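Local coordinates for reticulocyte binding protein (Streptococcus agalactiae COH1, PDB 3FAW) that probably hydrolyses the alpha-1,6 glucosidic linkages of pullulan and related branched glucans, as a pullulanase attached to the streptococcal cell wall, at residues D596-L601 with T688-Y693; P534-G539 with V753-K758; G774-D779 with S789-V794. All coordinates share one frame; numbering follows the deposited sequence.

Contact 1 of 3, residues D596-L601 with T688-Y693; sequences DIHRRL and TKTQAY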
ATOM      1  N   ASP A 596     -28.136 -15.998  -6.057  1.00 14.48           N
ATOM      2  CA  ASP A 596     -27.885 -15.243  -7.278  1.00 16.12           C
ATOM      3  C   ASP A 596     -26.624 -14.394  -7.143  1.00 14.80           C
ATOM      4  O   ASP A 596     -25.784 -14.362  -8.042  1.00 13.55           O
ATOM      5  CB  ASP A 596     -29.085 -14.354  -7.615  1.00 20.00           C
ATOM      6  CG  ASP A 596     -28.946 -13.675  -8.963  1.00 20.00           C
ATOM      7  OD1 ASP A 596     -28.814 -14.388  -9.979  1.00 20.00           O
ATOM      8  OD2 ASP A 596     -28.971 -12.426  -9.006  1.00 20.00           O
ATOM      9  N   ILE A 597     -26.501 -13.708  -6.011  1.00 14.21           N
ATOM     10  CA  ILE A 597     -25.345 -12.860  -5.735  1.00 14.44           C
ATOM     11  C   ILE A 597     -24.043 -13.661  -5.863  1.00 13.58           C
ATOM     12  O   ILE A 597     -23.093 -13.192  -6.485  1.00 14.24           O
ATOM     13  CB  ILE A 597     -25.451 -12.184  -4.340  1.00 14.35           C
ATOM     14  CG1 ILE A 597     -26.590 -11.152  -4.332  1.00 14.23           C
ATOM     15  CG2 ILE A 597     -24.137 -11.500  -3.970  1.00 15.22           C
ATOM     16  CD1 ILE A 597     -26.983 -10.669  -2.944  1.00 15.16           C
ATOM     17  N   HIS A 598     -24.012 -14.867  -5.295  1.00 12.69           N
ATOM     18  CA  HIS A 598     -22.821 -15.724  -5.365  1.00 12.90           C
ATOM     19  C   HIS A 598     -22.568 -16.286  -6.769  1.00 12.42           C
ATOM     20  O   HIS A 598     -21.419 -16.468  -7.162  1.00 10.76           O
ATOM     21  CB  HIS A 598     -22.893 -16.860  -4.340  1.00 12.59           C
ATOM     22  CG  HIS A 598     -22.564 -16.429  -2.944  1.00 15.25           C
ATOM     23  ND1 HIS A 598     -23.416 -15.656  -2.186  1.00 15.95           N
ATOM     24  CD2 HIS A 598     -21.475 -16.655  -2.171  1.00 14.80           C
ATOM     25  CE1 HIS A 598     -22.868 -15.425  -1.007  1.00 13.69           C
ATOM     26  NE2 HIS A 598     -21.690 -16.021  -0.972  1.00 14.10           N
ATOM     27  N   ARG A 599     -23.632 -16.557  -7.520  1.00 13.04           N
ATOM     28  CA  ARG A 599     -23.484 -16.971  -8.917  1.00 13.57           C
ATOM     29  C   ARG A 599     -22.750 -15.888  -9.711  1.00 12.12           C
ATOM     30  O   ARG A 599     -21.836 -16.188 -10.475  1.00 11.54           O
ATOM     31  CB  ARG A 599     -24.846 -17.295  -9.545  1.00 13.25           C
ATOM     32  CG  ARG A 599     -25.373 -18.666  -9.154  1.00 14.30           C
ATOM     33  CD  ARG A 599     -26.747 -18.949  -9.733  1.00 17.37           C
ATOM     34  NE  ARG A 599     -27.308 -20.176  -9.172  1.00 21.43           N
ATOM     35  CZ  ARG A 599     -28.514 -20.667  -9.454  1.00 24.88           C
ATOM     36  NH1 ARG A 599     -29.323 -20.040 -10.304  0.10 24.96           N
ATOM     37  NH2 ARG A 599     -28.914 -21.795  -8.880  1.00 26.46           N
ATOM     38  N   ARG A 600     -23.137 -14.633  -9.491  1.00 10.55           N
ATOM     39  CA  ARG A 600     -22.468 -13.481 -10.102  1.00 10.37           C
ATOM     40  C   ARG A 600     -21.051 -13.262  -9.565  1.00 11.48           C
ATOM     41  O   ARG A 600     -20.147 -12.907 -10.319  1.00 12.47           O
ATOM     42  CB  ARG A 600     -23.305 -12.216  -9.899  1.00 10.35           C
ATOM     43  CG  ARG A 600     -24.641 -12.256 -10.625  1.00 10.51           C
ATOM     44  CD  ARG A 600     -25.522 -11.081 -10.244  1.00  9.61           C
ATOM     45  NE  ARG A 600     -26.804 -11.103 -10.946  1.00  6.26           N
ATOM     46  CZ  ARG A 600     -27.000 -10.698 -12.204  1.00  7.93           C
ATOM     47  NH1 ARG A 600     -25.996 -10.246 -12.936  1.00  9.81           N
ATOM     48  NH2 ARG A 600     -28.214 -10.756 -12.739  1.00 10.04           N
ATOM     49  N   LEU A 601     -20.864 -13.474  -8.266  1.00 12.76           N
ATOM     50  CA  LEU A 601     -19.547 -13.354  -7.635  1.00 13.01           C
ATOM     51  C   LEU A 601     -18.555 -14.338  -8.257  1.00 13.32           C
ATOM     52  O   LEU A 601     -17.408 -13.983  -8.544  1.00 11.72           O
ATOM     53  CB  LEU A 601     -19.665 -13.595  -6.124  1.00 13.79           C
ATOM     54  CG  LEU A 601     -18.447 -13.296  -5.246  1.00 14.35           C
ATOM     55  CD1 LEU A 601     -18.888 -13.093  -3.804  1.00 15.73           C
ATOM     56  CD2 LEU A 601     -17.404 -14.402  -5.329  1.00 12.82           C
ATOM     57  N   THR A 688     -19.354 -21.707   1.130  1.00 14.04           N
ATOM     58  CA  THR A 688     -18.343 -22.766   1.048  1.00 13.31           C
ATOM     59  C   THR A 688     -18.234 -23.333  -0.376  1.00 13.85           C
ATOM     60  O   THR A 688     -17.143 -23.699  -0.819  1.00 11.56           O
ATOM     61  CB  THR A 688     -18.593 -23.904   2.078  1.00 12.08           C
ATOM     62  OG1 THR A 688     -19.921 -24.432   1.939  1.00 10.44           O
ATOM     63  CG2 THR A 688     -18.403 -23.381   3.499  1.00 12.08           C
ATOM     64  N   LYS A 689     -19.354 -23.394  -1.093  1.00 14.63           N
ATOM     65  CA  LYS A 689     -19.329 -23.757  -2.517  1.00 15.93           C
ATOM     66  C   LYS A 689     -18.552 -22.721  -3.325  1.00 15.69           C
ATOM     67  O   LYS A 689     -17.778 -23.070  -4.217  1.00 16.00           O
ATOM     68  CB  LYS A 689     -20.747 -23.894  -3.077  1.00 16.33           C
ATOM     69  CG  LYS A 689     -20.798 -24.298  -4.556  1.00 17.17           C
ATOM     70  CD  LYS A 689     -22.212 -24.676  -4.981  1.00 15.68           C
ATOM     71  CE  LYS A 689     -22.277 -25.022  -6.456  1.00 16.45           C
ATOM     72  NZ  LYS A 689     -23.670 -25.281  -6.907  1.00 17.37           N
ATOM     73  N   THR A 690     -18.768 -21.448  -3.003  1.00 15.83           N
ATOM     74  CA  THR A 690     -18.070 -20.347  -3.653  1.00 14.21           C
ATOM     75  C   THR A 690     -16.561 -20.379  -3.375  1.00 14.48           C
ATOM     76  O   THR A 690     -15.764 -20.111  -4.272  1.00 13.78           O
ATOM     77  CB  THR A 690     -18.662 -18.987  -3.222  1.00 13.71           C
ATOM     78  OG1 THR A 690     -20.005 -18.879  -3.710  1.00 10.82           O
ATOM     79  CG2 THR A 690     -17.838 -17.825  -3.765  1.00 11.85           C
ATOM     80  N   GLN A 691     -16.172 -20.724  -2.148  1.00 13.90           N
ATOM     81  CA  GLN A 691     -14.752 -20.767  -1.789  1.00 14.48           C
ATOM     82  C   GLN A 691     -14.043 -21.962  -2.442  1.00 14.23           C
ATOM     83  O   GLN A 691     -12.887 -21.841  -2.868  1.00 12.84           O
ATOM     84  CB  GLN A 691     -14.556 -20.705  -0.258  1.00 15.91           C
ATOM     85  CG  GLN A 691     -14.262 -22.013   0.448  1.00 19.43           C
ATOM     86  CD  GLN A 691     -12.808 -22.441   0.338  1.00 13.09           C
ATOM     87  OE1 GLN A 691     -11.889 -21.660   0.587  1.00 18.31           O
ATOM     88  NE2 GLN A 691     -12.598 -23.694  -0.015  1.00 15.53           N
ATOM     89  N   ALA A 692     -14.739 -23.097  -2.533  1.00 13.07           N
ATOM     90  CA  ALA A 692     -14.218 -24.272  -3.233  1.00 12.92           C
ATOM     91  C   ALA A 692     -14.114 -23.996  -4.732  1.00 13.28           C
ATOM     92  O   ALA A 692     -13.201 -24.477  -5.398  1.00 13.18           O
ATOM     93  CB  ALA A 692     -15.109 -25.496  -2.971  1.00 14.35           C
ATOM     94  N   TYR A 693     -15.056 -23.213  -5.253  1.00 13.32           N
ATOM     95  CA  TYR A 693     -15.020 -22.772  -6.650  1.00 12.86           C
ATOM     96  C   TYR A 693     -13.774 -21.912  -6.905  1.00 12.34           C
ATOM     97  O   TYR A 693     -13.041 -22.133  -7.873  1.00 12.41           O
ATOM     98  CB  TYR A 693     -16.300 -21.991  -6.984  1.00 13.13           C
ATOM     99  CG  TYR A 693     -16.675 -21.962  -8.450  1.00 14.58           C
ATOM    100  CD1 TYR A 693     -17.291 -23.056  -9.054  1.00 14.81           C
ATOM    101  CD2 TYR A 693     -16.451 -20.827  -9.224  1.00 10.83           C
ATOM    102  CE1 TYR A 693     -17.655 -23.029 -10.396  1.00 13.65           C
ATOM    103  CE2 TYR A 693     -16.811 -20.792 -10.570  1.00 13.86           C
ATOM    104  CZ  TYR A 693     -17.411 -21.894 -11.149  1.00 14.34           C
ATOM    105  OH  TYR A 693     -17.767 -21.856 -12.483  1.00 10.13           O
TER
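The hydroxyl of Thr-690 sits between its own helix and the edge of the His-598 ring. Its OG1 bonds to the carbonyl of Ile-686, one turn back, and lies 3.1 Å from His-598 CD2. It meets the ring near the ring plane, against a carbon and not a nitrogen. A C-H beside an imidazole nitrogen is somewhat polarised, so an oxygen is probably well tolerated there. The methylene of His-598 also borders the hydroxyl, with CB 3.6 Å from Thr-690 OG1. Both ring nitrogens have partners other than the threonine: ND1 bonds to the carbonyl of Glu-594 in the preceding turn, and NE2 also has a hydrogen-bonding partner. With ND1 held by its own helix, the rotation of the ring is largely set, and CD2 is the corner presented to Thr-690.

The other branch of the threonine makes the apolar half of the contact. Thr-690 CG2 stands anti to its backbone N while OG1 stands anti to the carbonyl carbon (chi1 -66°), so the two branches part to meet different residues. The methyl touches Leu-601 CD2 at 3.8 Å, the two side chains crossing at about a right angle. Leu-601 can reach it because its CG is swung anti to the backbone N (chi1 -170°), which brings the end of the side chain closer than its root suggests. Neither Arg-600 nor Asp-596 touches 688-693; they pair within their own helix in a salt bridge, the acid oxygen OD2 in the guanidinium plane and NE above the carboxylate plane.

Helix 578-586 packs against Ile-597, and its His-579 ring meets that of His-598. The contact is thus a buried helix-helix packing, with one threonine bridging two residues of the neighbouring helix, in the outer helical layer characteristic of a TIM barrel.

Contact 2 of 3, residues P534-G539 with V753-K758; sequences PAFITG and VNADSK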
ATOM      1  N   PRO A 534     -24.619  -0.808 -12.462  1.00 15.56           N
ATOM      2  CA  PRO A 534     -24.551  -2.105 -13.149  1.00 15.20           C
ATOM      3  C   PRO A 534     -23.414  -2.199 -14.176  1.00 14.41           C
ATOM      4  O   PRO A 534     -23.221  -1.283 -14.977  1.00 13.64           O
ATOM      5  CB  PRO A 534     -25.915  -2.207 -13.841  1.00 14.99           C
ATOM      6  CG  PRO A 534     -26.815  -1.373 -13.020  1.00 15.42           C
ATOM      7  CD  PRO A 534     -25.977  -0.236 -12.517  1.00 15.15           C
ATOM      8  N   ALA A 535     -22.668  -3.302 -14.123  1.00 13.60           N
ATOM      9  CA  ALA A 535     -21.540  -3.551 -15.016  1.00 11.61           C
ATOM     10  C   ALA A 535     -21.624  -4.996 -15.523  1.00 11.37           C
ATOM     11  O   ALA A 535     -22.701  -5.591 -15.482  1.00 10.81           O
ATOM     12  CB  ALA A 535     -20.223  -3.285 -14.293  1.00 11.46           C
ATOM     13  N   PHE A 536     -20.512  -5.564 -15.992  1.00 10.26           N
ATOM     14  CA  PHE A 536     -20.558  -6.856 -16.695  1.00 10.59           C
ATOM     15  C   PHE A 536     -21.235  -7.989 -15.911  1.00 11.19           C
ATOM     16  O   PHE A 536     -22.105  -8.668 -16.448  1.00 11.98           O
ATOM     17  CB  PHE A 536     -19.161  -7.306 -17.129  1.00 10.55           C
ATOM     18  CG  PHE A 536     -19.176  -8.418 -18.146  1.00 10.56           C
ATOM     19  CD1 PHE A 536     -19.453  -8.148 -19.481  1.00 10.21           C
ATOM     20  CD2 PHE A 536     -18.918  -9.729 -17.772  1.00 11.76           C
ATOM     21  CE1 PHE A 536     -19.475  -9.165 -20.423  1.00 11.14           C
ATOM     22  CE2 PHE A 536     -18.934 -10.757 -18.712  1.00  9.47           C
ATOM     23  CZ  PHE A 536     -19.216 -10.475 -20.037  1.00  9.30           C
ATOM     24  N   ILE A 537     -20.834  -8.197 -14.657  1.00 11.56           N
ATOM     25  CA  ILE A 537     -21.399  -9.282 -13.842  1.00 11.56           C
ATOM     26  C   ILE A 537     -22.619  -8.856 -13.005  1.00 12.62           C
ATOM     27  O   ILE A 537     -23.130  -9.659 -12.225  1.00 11.76           O
ATOM     28  CB  ILE A 537     -20.332  -9.948 -12.919  1.00 10.78           C
ATOM     29  CG1 ILE A 537     -19.978  -9.054 -11.718  1.00 11.01           C
ATOM     30  CG2 ILE A 537     -19.091 -10.327 -13.732  1.00  9.85           C
ATOM     31  CD1 ILE A 537     -18.838  -9.589 -10.852  1.00  9.38           C
ATOM     32  N   THR A 538     -23.079  -7.615 -13.174  1.00 12.74           N
ATOM     33  CA  THR A 538     -24.215  -7.084 -12.407  1.00 13.24           C
ATOM     34  C   THR A 538     -25.307  -6.477 -13.306  1.00 12.99           C
ATOM     35  O   THR A 538     -26.011  -5.543 -12.904  1.00 11.68           O
ATOM     36  CB  THR A 538     -23.748  -6.035 -11.370  1.00 14.17           C
ATOM     37  OG1 THR A 538     -22.977  -5.021 -12.024  1.00 10.10           O
ATOM     38  CG2 THR A 538     -22.904  -6.695 -10.281  1.00 14.87           C
ATOM     39  N   GLY A 539     -25.436  -7.012 -14.519  1.00 12.98           N
ATOM     40  CA  GLY A 539     -26.552  -6.669 -15.411  1.00 13.19           C
ATOM     41  C   GLY A 539     -26.407  -5.434 -16.289  1.00 12.36           C
ATOM     42  O   GLY A 539     -27.380  -5.002 -16.900  1.00 10.65           O
ATOM     43  N   VAL A 753     -18.178 -17.045 -20.312  1.00 18.27           N
ATOM     44  CA  VAL A 753     -18.889 -16.395 -19.198  1.00 17.51           C
ATOM     45  C   VAL A 753     -20.211 -15.800 -19.676  1.00 17.69           C
ATOM     46  O   VAL A 753     -20.224 -14.756 -20.336  1.00 18.67           O
ATOM     47  CB  VAL A 753     -18.041 -15.268 -18.558  1.00 17.15           C
ATOM     48  CG1 VAL A 753     -18.849 -14.515 -17.505  1.00 15.65           C
ATOM     49  CG2 VAL A 753     -16.762 -15.836 -17.944  1.00 16.03           C
ATOM     50  N   ASN A 754     -21.315 -16.478 -19.363  1.00 15.88           N
ATOM     51  CA  ASN A 754     -22.645 -15.916 -19.577  1.00 15.44           C
ATOM     52  C   ASN A 754     -23.101 -15.182 -18.316  1.00 16.23           C
ATOM     53  O   ASN A 754     -23.594 -15.801 -17.372  1.00 16.43           O
ATOM     54  CB  ASN A 754     -23.664 -16.996 -19.960  1.00 14.14           C
ATOM     55  CG  ASN A 754     -25.038 -16.415 -20.302  1.00 15.67           C
ATOM     56  OD1 ASN A 754     -25.193 -15.200 -20.443  1.00 14.67           O
ATOM     57  ND2 ASN A 754     -26.037 -17.283 -20.440  1.00 15.07           N
ATOM     58  N   ALA A 755     -22.929 -13.863 -18.312  1.00 15.25           N
ATOM     59  CA  ALA A 755     -23.386 -13.023 -17.207  1.00 17.03           C
ATOM     60  C   ALA A 755     -24.815 -12.513 -17.430  1.00 16.83           C
ATOM     61  O   ALA A 755     -25.305 -11.691 -16.655  1.00 16.56           O
ATOM     62  CB  ALA A 755     -22.429 -11.844 -17.003  1.00 17.04           C
ATOM     63  N   ASP A 756     -25.473 -12.993 -18.487  1.00 18.02           N
ATOM     64  CA  ASP A 756     -26.856 -12.616 -18.773  1.00 17.40           C
ATOM     65  C   ASP A 756     -27.801 -13.410 -17.879  1.00 17.30           C
ATOM     66  O   ASP A 756     -27.454 -14.490 -17.390  1.00 17.22           O
ATOM     67  CB  ASP A 756     -27.192 -12.858 -20.251  1.00 17.66           C
ATOM     68  CG  ASP A 756     -28.382 -12.030 -20.738  1.00 17.42           C
ATOM     69  OD1 ASP A 756     -29.068 -11.392 -19.914  1.00 14.90           O
ATOM     70  OD2 ASP A 756     -28.635 -12.021 -21.957  1.00 19.01           O
ATOM     71  N   SER A 757     -28.995 -12.861 -17.675  1.00 18.33           N
ATOM     72  CA  SER A 757     -30.031 -13.467 -16.838  1.00 17.35           C
ATOM     73  C   SER A 757     -30.942 -14.421 -17.622  1.00 18.23           C
ATOM     74  O   SER A 757     -31.947 -14.895 -17.097  1.00 18.62           O
ATOM     75  CB  SER A 757     -30.866 -12.364 -16.174  1.00 18.06           C
ATOM     76  OG  SER A 757     -31.360 -11.445 -17.135  1.00 17.32           O
ATOM     77  N   LYS A 758     -30.590 -14.686 -18.880  1.00 18.36           N
ATOM     78  CA  LYS A 758     -31.233 -15.721 -19.689  1.00 17.89           C
ATOM     79  C   LYS A 758     -30.143 -16.584 -20.316  1.00 17.65           C
ATOM     80  O   LYS A 758     -28.993 -16.158 -20.418  1.00 16.49           O
ATOM     81  CB  LYS A 758     -32.090 -15.096 -20.794  1.00 18.40           C
ATOM     82  CG  LYS A 758     -31.316 -14.180 -21.734  1.00 17.31           C
ATOM     83  CD  LYS A 758     -32.177 -13.668 -22.869  1.00 19.19           C
ATOM     84  CE  LYS A 758     -31.388 -12.714 -23.750  1.00 19.12           C
ATOM     85  NZ  LYS A 758     -32.092 -12.448 -25.026  1.00 25.49           N
TER
HETATM   86  O   HOH W   1     -24.439  -9.268 -15.518  1.00 10.04           O
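Phe-536 and Val-753 make the apolar part of this contact together with Ala-755. The phenyl ring turns its edge to the valine, with Phe-536 CE2 3.9 Å from Val-753 CG1 and that methyl lying in the ring plane. The same corner of the ring approaches Ala-755, where Phe-536 CE2 and the CB are 4.0 Å apart. The ring reaches across because CG is anti to the backbone N (chi1 -165°). The alanine methyl is also pressed close to the backbone, its CB only 3.2 Å from Phe-536 O.

Polar linkage across the contact passes through one water. It donates to Phe-536 O at 2.6 Å and to Ala-755 O at 2.8 Å, and accepts from Gly-539 N at 2.7 Å, so three backbone groups from the two segments are joined through a single molecule.

Each segment is also braced internally. Ala-535 N donates to Thr-538 OG1 at 2.7 Å, drawing the 534-539 loop into a compact turn. At the end of the strand, Asn-754 OD1 accepts from Asp-756 N at 3.0 Å to form an Asx turn; its ND2 donates to Lys-758 O and also to Ile-803 O outside the segment.

Helix 590-609 lies alongside, with Met-607 touching Phe-536, Ile-537 and Val-753, and Leu-603 touching Ala-755. Strand 736-742 pairs with strand 748-754 and places Ile-737 against Phe-536, while helix 518-525 adds Leu-524.

Contact 3 of 3, residues G774-D779 with S789-V794; sequences GQVIVD and STPRGV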
ATOM      1  N   GLY A 774     -13.502 -31.203 -26.685  1.00 19.11           N
ATOM      2  CA  GLY A 774     -12.748 -31.024 -25.446  1.00 18.76           C
ATOM      3  C   GLY A 774     -13.472 -31.486 -24.194  1.00 18.06           C
ATOM      4  O   GLY A 774     -14.609 -31.949 -24.251  1.00 16.89           O
ATOM      5  N   GLN A 775     -12.790 -31.350 -23.058  1.00 17.93           N
ATOM      6  CA  GLN A 775     -13.327 -31.736 -21.754  1.00 18.34           C
ATOM      7  C   GLN A 775     -13.718 -30.489 -20.971  1.00 18.04           C
ATOM      8  O   GLN A 775     -12.994 -29.493 -20.990  1.00 17.58           O
ATOM      9  CB  GLN A 775     -12.276 -32.511 -20.958  1.00 18.53           C
ATOM     10  CG  GLN A 775     -11.736 -33.762 -21.653  1.00 19.20           C
ATOM     11  CD  GLN A 775     -10.419 -34.258 -21.058  1.00 22.62           C
ATOM     12  OE1 GLN A 775      -9.567 -33.467 -20.645  0.50 24.24           O
ATOM     13  NE2 GLN A 775     -10.243 -35.576 -21.029  0.50 23.78           N
ATOM     14  N   VAL A 776     -14.850 -30.552 -20.275  1.00 17.68           N
ATOM     15  CA  VAL A 776     -15.283 -29.465 -19.395  1.00 17.84           C
ATOM     16  C   VAL A 776     -14.600 -29.594 -18.035  1.00 18.11           C
ATOM     17  O   VAL A 776     -14.805 -30.588 -17.334  1.00 18.59           O
ATOM     18  CB  VAL A 776     -16.813 -29.475 -19.181  1.00 17.19           C
ATOM     19  CG1 VAL A 776     -17.239 -28.290 -18.304  1.00 16.21           C
ATOM     20  CG2 VAL A 776     -17.536 -29.444 -20.520  1.00 16.74           C
ATOM     21  N   ILE A 777     -13.789 -28.597 -17.668  1.00 17.21           N
ATOM     22  CA  ILE A 777     -13.105 -28.596 -16.362  1.00 15.88           C
ATOM     23  C   ILE A 777     -13.660 -27.555 -15.370  1.00 15.88           C
ATOM     24  O   ILE A 777     -13.411 -27.648 -14.163  1.00 14.13           O
ATOM     25  CB  ILE A 777     -11.570 -28.462 -16.511  1.00 16.33           C
ATOM     26  CG1 ILE A 777     -11.176 -27.125 -17.142  1.00 14.74           C
ATOM     27  CG2 ILE A 777     -11.028 -29.628 -17.338  1.00 14.83           C
ATOM     28  CD1 ILE A 777      -9.703 -26.824 -17.013  1.00 16.15           C
ATOM     29  N   VAL A 778     -14.406 -26.575 -15.879  1.00 14.71           N
ATOM     30  CA  VAL A 778     -15.173 -25.660 -15.030  1.00 15.41           C
ATOM     31  C   VAL A 778     -16.616 -25.628 -15.522  1.00 15.36           C
ATOM     32  O   VAL A 778     -16.866 -25.456 -16.716  1.00 15.59           O
ATOM     33  CB  VAL A 778     -14.592 -24.220 -15.039  1.00 14.38           C
ATOM     34  CG1 VAL A 778     -15.445 -23.279 -14.186  1.00 13.73           C
ATOM     35  CG2 VAL A 778     -13.159 -24.219 -14.553  1.00 14.87           C
ATOM     36  N   ASP A 779     -17.560 -25.805 -14.602  1.00 15.85           N
ATOM     37  CA  ASP A 779     -18.982 -25.691 -14.935  1.00 16.23           C
ATOM     38  C   ASP A 779     -19.691 -24.816 -13.896  1.00 16.55           C
ATOM     39  O   ASP A 779     -19.034 -24.055 -13.186  1.00 17.05           O
ATOM     40  CB  ASP A 779     -19.618 -27.087 -15.109  1.00 16.11           C
ATOM     41  CG  ASP A 779     -19.871 -27.811 -13.795  1.00 17.48           C
ATOM     42  OD1 ASP A 779     -19.463 -27.320 -12.725  1.00 17.60           O
ATOM     43  OD2 ASP A 779     -20.496 -28.893 -13.842  1.00 20.55           O
ATOM     44  N   SER A 789     -17.516 -35.230 -15.622  0.50 21.84           N
ATOM     45  CA  SER A 789     -18.164 -36.281 -16.415  0.50 22.76           C
ATOM     46  C   SER A 789     -19.557 -35.898 -16.910  0.50 23.66           C
ATOM     47  O   SER A 789     -19.905 -36.178 -18.058  0.50 23.06           O
ATOM     48  CB  SER A 789     -18.239 -37.584 -15.612  0.50 22.27           C
ATOM     49  OG  SER A 789     -18.973 -37.402 -14.414  0.50 23.14           O
ATOM     50  N   THR A 790     -20.346 -35.265 -16.042  1.00 25.39           N
ATOM     51  CA  THR A 790     -21.686 -34.785 -16.400  1.00 26.84           C
ATOM     52  C   THR A 790     -21.812 -33.288 -16.063  1.00 26.12           C
ATOM     53  O   THR A 790     -22.347 -32.923 -15.013  1.00 26.07           O
ATOM     54  CB  THR A 790     -22.796 -35.624 -15.708  1.00 28.14           C
ATOM     55  OG1 THR A 790     -24.089 -35.097 -16.043  1.00 30.17           O
ATOM     56  CG2 THR A 790     -22.620 -35.639 -14.188  1.00 31.32           C
ATOM     57  N   PRO A 791     -21.313 -32.413 -16.962  1.00 25.42           N
ATOM     58  CA  PRO A 791     -21.258 -30.976 -16.679  1.00 24.66           C
ATOM     59  C   PRO A 791     -22.628 -30.306 -16.559  1.00 23.42           C
ATOM     60  O   PRO A 791     -23.544 -30.624 -17.317  1.00 22.58           O
ATOM     61  CB  PRO A 791     -20.499 -30.401 -17.886  1.00 25.19           C
ATOM     62  CG  PRO A 791     -19.888 -31.566 -18.576  1.00 25.35           C
ATOM     63  CD  PRO A 791     -20.770 -32.722 -18.298  1.00 25.45           C
ATOM     64  N   ARG A 792     -22.749 -29.379 -15.613  1.00 22.44           N
ATOM     65  CA  ARG A 792     -23.984 -28.626 -15.412  1.00 22.27           C
ATOM     66  C   ARG A 792     -23.878 -27.208 -15.970  1.00 19.90           C
ATOM     67  O   ARG A 792     -22.850 -26.541 -15.815  1.00 18.37           O
ATOM     68  CB  ARG A 792     -24.328 -28.573 -13.922  1.00 23.03           C
ATOM     69  CG  ARG A 792     -24.803 -29.905 -13.359  1.00 27.95           C
ATOM     70  CD  ARG A 792     -26.248 -30.199 -13.733  0.10 28.94           C
ATOM     71  NE  ARG A 792     -26.581 -31.614 -13.558  1.00 31.56           N
ATOM     72  CZ  ARG A 792     -26.366 -32.574 -14.459  0.10 30.54           C
ATOM     73  NH1 ARG A 792     -25.802 -32.302 -15.633  0.10 30.74           N
ATOM     74  NH2 ARG A 792     -26.715 -33.826 -14.180  0.10 30.36           N
ATOM     75  N   GLY A 793     -24.947 -26.757 -16.619  1.00 17.95           N
ATOM     76  CA  GLY A 793     -25.043 -25.382 -17.109  1.00 16.82           C
ATOM     77  C   GLY A 793     -24.622 -25.178 -18.554  1.00 16.39           C
ATOM     78  O   GLY A 793     -24.616 -24.046 -19.045  1.00 15.78           O
ATOM     79  N   VAL A 794     -24.274 -26.267 -19.239  1.00 15.84           N
ATOM     80  CA  VAL A 794     -23.824 -26.207 -20.631  1.00 15.78           C
ATOM     81  C   VAL A 794     -24.378 -27.380 -21.440  1.00 16.05           C
ATOM     82  O   VAL A 794     -24.473 -28.497 -20.932  1.00 16.17           O
ATOM     83  CB  VAL A 794     -22.283 -26.230 -20.723  1.00 15.44           C
ATOM     84  CG1 VAL A 794     -21.715 -27.523 -20.113  1.00 13.96           C
ATOM     85  CG2 VAL A 794     -21.832 -26.062 -22.172  1.00 17.24           C
TER
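Segments 774-779 and 789-794 come nearest at Asp-779, the residue just after strand 775-778, and Arg-792, whose CA atoms are 5.8 Å apart, just beyond a classic beta bulge at Ile-777 and Val-778, both of which face Val-810. There the loop backbone is caught by a side chain: Arg-792 N donates to Asp-779 OD2 at 2.9 Å in a practically straight bond (178°). The donor comes to the anti side of the carboxylate, 32° out of its plane. Asp-779 CG is tucked between the backbone N and the carbonyl carbon (chi1 76°), which directs the carboxylate at the loop. Its other oxygen, OD1, accepts from the backbone N of Asp-781 and of Gln-782, so the carboxylate joins the turn after the strand to the returning chain. The arginine contributes mainly its root, with CB 3.8 Å from Asp-779 OD2, and its guanidinium group bends away.

Three residues back along the strand, and one residue back in the loop, the contact is apolar. Pro-791 lays CG against Val-776 CG2 at 3.7 Å, while its CB meets Val-776 CG1 at 3.9 Å, so both valine methyls rest on the proline ring.

Strand 807-813 pairs with strand 775-778, the outermost strand on this side of the C-terminal antiparallel sheet, and its Ile-809 touches Val-776 and Val-794. On the bulge, Ile-777 and Val-778 pack against Leu-700 of helix 685-703.

In the fold
From the N terminus, 534-539 comes first and is not met by its partner, 753-758, until the chain has passed through the last two strands of the parallel barrel. Contact 1 forms wholly within that long excursion, joining helices 590-609 and 685-703 before contact 2 closes it. Contact 3 follows in series as a short closure within the C-terminal domain. Contacts 1 and 2 meet where Arg-600 NH1 lies 3.0 Å from Ile-537 O, and contacts 1 and 3 where Tyr-693 OH lies 2.6 Å from Asp-779 O, both probable hydrogen bonds. Contact 2 brings the 534-539 loop to the C-terminal sheet that contact 3 also reaches.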